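Side-chain contacts in fructosyl amine:oxygen oxidoreductase (Neosartorya fumigata, PDB 4WCT), which probably catalyses the FAD-dependent oxidative deglycation of fructosyl amines (Amadori products), with molecular oxygen as the electron acceptor: residues Gly82-Pro86 / Arg87-Phe91; Ser406-Gln409 / Lys410-Asp414. One frame throughout, in Å; residues are numbered along the deposited sequence.

Interaction 1: residues Gly82-Pro86 / Arg87-Phe91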
loop_
_atom_site.group_PDB
_atom_site.type_symbol
_atom_site.label_atom_id
_atom_site.label_comp_id
_atom_site.label_asym_id
_atom_site.label_seq_id
_atom_site.Cartn_x
_atom_site.Cartn_y
_atom_site.Cartn_z
ATOM N N GLY A 82 13.642 -6.195 23.399
ATOM C CA GLY A 82 13.586 -7.658 23.529
ATOM C C GLY A 82 12.403 -8.248 22.793
ATOM O O GLY A 82 12.351 -9.461 22.517
ATOM N N SER A 83 11.480 -7.371 22.404
ATOM C CA SER A 83 10.285 -7.785 21.695
ATOM C C SER A 83 10.367 -7.393 20.227
ATOM O O SER A 83 9.427 -7.646 19.475
ATOM C CB SER A 83 9.049 -7.145 22.337
ATOM O OG SER A 83 9.012 -7.427 23.727
ATOM N N SER A 84 11.409 -6.647 19.868
ATOM C CA SER A 84 11.681 -6.324 18.463
ATOM C C SER A 84 12.659 -7.314 17.822
ATOM O O SER A 84 13.440 -7.974 18.512
ATOM C CB SER A 84 12.186 -4.867 18.298
ATOM O OG SER A 84 13.549 -4.696 18.667
ATOM N N ASP A 85 12.511 -7.538 16.521
ATOM C CA ASP A 85 13.637 -8.027 15.749
ATOM C C ASP A 85 14.046 -6.969 14.737
ATOM O O ASP A 85 13.450 -5.885 14.706
ATOM C CB ASP A 85 13.340 -9.383 15.096
ATOM C CG ASP A 85 12.136 -9.348 14.154
ATOM O OD1 ASP A 85 11.775 -8.271 13.638
ATOM O OD2 ASP A 85 11.587 -10.431 13.868
ATOM N N PRO A 86 15.201 -7.162 14.101
ATOM C CA PRO A 86 15.663 -6.075 13.254
ATOM C C PRO A 86 14.619 -5.616 12.220
ATOM O O PRO A 86 14.590 -4.427 11.865
ATOM C CB PRO A 86 16.896 -6.678 12.574
ATOM C CG PRO A 86 17.450 -7.627 13.618
ATOM C CD PRO A 86 16.231 -8.209 14.276
ATOM N N ARG A 87 13.842 -6.558 11.688
ATOM C CA ARG A 87 12.832 -6.230 10.701
ATOM C C ARG A 87 11.724 -5.341 11.280
ATOM O O ARG A 87 11.328 -4.343 10.664
ATOM C CB ARG A 87 12.230 -7.496 10.094
ATOM C CG ARG A 87 11.182 -7.202 9.035
ATOM C CD ARG A 87 10.743 -8.476 8.303
ATOM N NE ARG A 87 10.081 -9.413 9.199
ATOM C CZ ARG A 87 8.855 -9.256 9.699
ATOM N NH1 ARG A 87 8.100 -8.215 9.349
ATOM N NH2 ARG A 87 8.379 -10.146 10.565
ATOM N N SER A 88 11.184 -5.703 12.430
ATOM C CA SER A 88 10.144 -4.880 13.039
ATOM C C SER A 88 10.688 -3.550 13.569
ATOM O O SER A 88 9.985 -2.522 13.565
ATOM C CB SER A 88 9.422 -5.661 14.164
ATOM O OG SER A 88 10.278 -5.914 15.290
ATOM N N ALA A 89 11.937 -3.543 14.028
ATOM C CA ALA A 89 12.588 -2.304 14.386
ATOM C C ALA A 89 12.764 -1.357 13.210
ATOM O O ALA A 89 12.561 -0.135 13.355
ATOM C CB ALA A 89 13.939 -2.568 15.030
ATOM N N ALA A 90 13.141 -1.892 12.049
ATOM C CA ALA A 90 13.155 -1.098 10.847
ATOM C C ALA A 90 11.765 -0.558 10.508
ATOM O O ALA A 90 11.610 0.599 10.147
ATOM C CB ALA A 90 13.728 -1.899 9.691
ATOM N N PHE A 91 10.744 -1.400 10.603
ATOM C CA PHE A 91 9.404 -0.939 10.285
ATOM C C PHE A 91 8.991 0.234 11.181
ATOM O O PHE A 91 8.436 1.231 10.695
ATOM C CB PHE A 91 8.389 -2.070 10.343
ATOM C CG PHE A 91 7.056 -1.693 9.786
ATOM C CD1 PHE A 91 6.891 -1.500 8.412
ATOM C CD2 PHE A 91 5.990 -1.457 10.630
ATOM C CE1 PHE A 91 5.682 -1.079 7.897
ATOM C CE2 PHE A 91 4.742 -1.129 10.111
ATOM C CZ PHE A 91 4.603 -0.896 8.753
HETATM O O HOH W 1 8.364 -7.262 17.125
#

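Interaction 2: residues Ser406-Gln409 / Lys410-Asp414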
loop_
_atom_site.group_PDB
_atom_site.type_symbol
_atom_site.label_atom_id
_atom_site.label_comp_id
_atom_site.label_asym_id
_atom_site.label_seq_id
_atom_site.Cartn_x
_atom_site.Cartn_y
_atom_site.Cartn_z
ATOM N N SER A 406 23.413 7.168 -1.257
ATOM C CA SER A 406 24.249 6.213 -0.516
ATOM C C SER A 406 24.340 6.530 0.954
ATOM O O SER A 406 25.390 6.375 1.563
ATOM C CB SER A 406 25.662 6.154 -1.126
ATOM O OG SER A 406 25.594 5.623 -2.430
ATOM N N LYS A 407 23.244 6.986 1.548
ATOM C CA LYS A 407 23.220 7.216 2.975
ATOM C C LYS A 407 21.918 6.784 3.639
ATOM O O LYS A 407 21.482 7.371 4.612
ATOM C CB LYS A 407 23.456 8.687 3.253
ATOM C CG LYS A 407 22.475 9.613 2.564
ATOM C CD LYS A 407 22.930 11.069 2.647
ATOM C CE LYS A 407 21.753 11.980 2.916
ATOM N NZ LYS A 407 22.148 13.411 2.803
ATOM N N LEU A 408 21.293 5.746 3.124
ATOM C CA LEU A 408 20.128 5.192 3.825
ATOM C C LEU A 408 20.540 4.766 5.214
ATOM O O LEU A 408 21.565 4.075 5.385
ATOM C CB LEU A 408 19.581 4.006 3.011
ATOM C CG LEU A 408 18.305 3.349 3.505
ATOM C CD1 LEU A 408 17.189 4.368 3.624
ATOM C CD2 LEU A 408 17.900 2.250 2.540
ATOM N N GLN A 409 19.776 5.168 6.230
ATOM C CA GLN A 409 20.216 4.971 7.603
ATOM C C GLN A 409 20.342 3.519 8.012
ATOM O O GLN A 409 19.647 2.623 7.502
ATOM C CB GLN A 409 19.361 5.738 8.604
ATOM C CG GLN A 409 17.944 5.246 8.693
ATOM C CD GLN A 409 17.071 6.141 9.543
ATOM O OE1 GLN A 409 16.420 7.036 9.033
ATOM N NE2 GLN A 409 17.168 5.981 10.843
ATOM N N LYS A 410 21.253 3.281 8.942
ATOM C CA LYS A 410 21.613 1.922 9.287
ATOM C C LYS A 410 20.483 1.100 9.868
ATOM O O LYS A 410 20.480 -0.098 9.730
ATOM C CB LYS A 410 22.822 1.884 10.235
ATOM C CG LYS A 410 22.556 2.442 11.616
ATOM C CD LYS A 410 23.870 2.662 12.371
ATOM C CE LYS A 410 23.647 2.897 13.857
ATOM N NZ LYS A 410 23.212 4.297 14.097
ATOM N N GLU A 411 19.510 1.741 10.503
ATOM C CA GLU A 411 18.428 1.032 11.140
ATOM C C GLU A 411 17.474 0.407 10.105
ATOM O O GLU A 411 16.637 -0.454 10.448
ATOM C CB GLU A 411 17.650 1.987 12.051
ATOM C CG GLU A 411 18.437 2.481 13.261
ATOM C CD GLU A 411 19.385 3.631 12.974
ATOM O OE1 GLU A 411 19.373 4.217 11.857
ATOM O OE2 GLU A 411 20.211 3.916 13.868
ATOM N N VAL A 412 17.590 0.821 8.843
ATOM C CA VAL A 412 16.723 0.239 7.799
ATOM C C VAL A 412 17.468 -0.363 6.613
ATOM O O VAL A 412 16.924 -1.236 5.942
ATOM C CB VAL A 412 15.621 1.192 7.273
ATOM C CG1 VAL A 412 14.851 1.841 8.403
ATOM C CG2 VAL A 412 16.153 2.232 6.320
ATOM N N LYS A 413 18.697 0.099 6.340
ATOM C CA LYS A 413 19.341 -0.184 5.066
ATOM C C LYS A 413 19.498 -1.694 4.798
ATOM O O LYS A 413 19.228 -2.201 3.711
ATOM C CB LYS A 413 20.719 0.483 5.062
ATOM C CG LYS A 413 21.568 0.197 3.838
ATOM C CD LYS A 413 22.952 0.838 3.985
ATOM C CE LYS A 413 23.686 0.882 2.650
ATOM N NZ LYS A 413 23.810 -0.465 2.028
ATOM N N ASP A 414 19.859 -2.434 5.815
ATOM C CA ASP A 414 20.132 -3.865 5.647
ATOM C C ASP A 414 18.874 -4.743 5.661
ATOM O O ASP A 414 18.867 -5.843 5.134
ATOM C CB ASP A 414 21.127 -4.306 6.702
ATOM C CG ASP A 414 22.512 -3.719 6.472
ATOM O OD1 ASP A 414 22.978 -3.736 5.321
ATOM O OD2 ASP A 414 23.127 -3.245 7.449
#

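Interaction 1: residues Gly82-Pro86 / Arg87-Phe91
D85 and S88 hold each other by two bonds that run in opposite directions. The carboxylate oxygen D85 OD1 accepts a hydrogen bond from the backbone N of S88, N to OD1 2.9 Å, nearly straight (170°) and meeting the oxygen close to the line of its C-O bond. In return S88 OG accepts from the backbone of D85, with D85 N to S88 OG at 3.0 Å in a more bent bond. Both side chains are turned to do this: CG of D85 (chi1 59°) and OG of S88 (chi1 68°) each sit between their own backbone N and carbonyl carbon, which brings OD1 to the S88 amide and OG to the D85 amide. S84 CB lies 3.7 Å from S88 OG. This is a capping box, with D85 as the N-cap of helix 86-102. Behind it the regular i to i+4 ladder begins at once, A89 N donating to D85 O at 2.9 Å and A90 N to P86 O at 2.9 Å. P86, whose ring nitrogen carries no proton, fills the first position of the helix. The guanidinium of R87 stays near the cap without touching it, D85 OD2 lying 4.6 Å from R87 NH2, where a weak attraction between the opposite charges is possible. S88 OG has a further partner in a water that donates to S83 O, 2.6 Å from the water oxygen, and thereby ties the preceding loop to the box. Farther out, S88 packs on L79, and A89 O accepts from T93 OG1 one turn along the helix.

Interaction 2: residues Ser406-Gln409 / Lys410-Asp414
A short, weakly bonded helical turn, about 410-413, follows the Schellman motif that ends helix 393-404 with S406, at positive phi, as its C-prime residue. The carbonyl of Q409 holds the turn at its start, accepting two backbone hydrogen bonds: K413 N to Q409 O is 2.9 Å, and V412 N to Q409 O is 3.0 Å with its donor 44° out of the carbonyl plane. The Q409 side chain adds a bond of its own. Its NE2 donates a hydrogen bond to E411 OE1 at 3.0 Å, close to the amide plane of Q409 but from above the carboxylate plane, the two planes standing 86° apart. The other oxygen, E411 OE2, makes a salt bridge with K410 NZ at 3.0 Å, on the syn side but tilted out of the carboxylate plane; the lysine chain bends at its last torsion (chi4 -79°) to reach it. One carboxylate is therefore gripped at both oxygens, which should restrict its rotation. On the buried side L408 CD1 meets V412 CG2 at 3.6 Å, the two side chains crossing at about a right angle. L408 also packs on F399, while V412 lies against T93 and F94, so the lead-in residues rest on helix 393-404 and the turn itself on helix 86-102.

In the fold
Interaction 1 starts helix 86-102, and interaction 2 packs against that same helix although it comes more than 300 residues later in the chain. Their centres are 15 Å apart, and they meet directly at A90: A90 CB lies 3.3 Å from E411 O, and A90 O is 3.9 Å from V412 CG1. A90 also touches I415, just beyond 410-414. Both contacts lie on the same side of the chain's centre, their own centres about 20 and 21 Å from it. The FAD is farther in: the side chain of R87 is about 14 Å from the cofactor. F91, one residue after A90, packs on N388 and Q392, which precede helix 393-404.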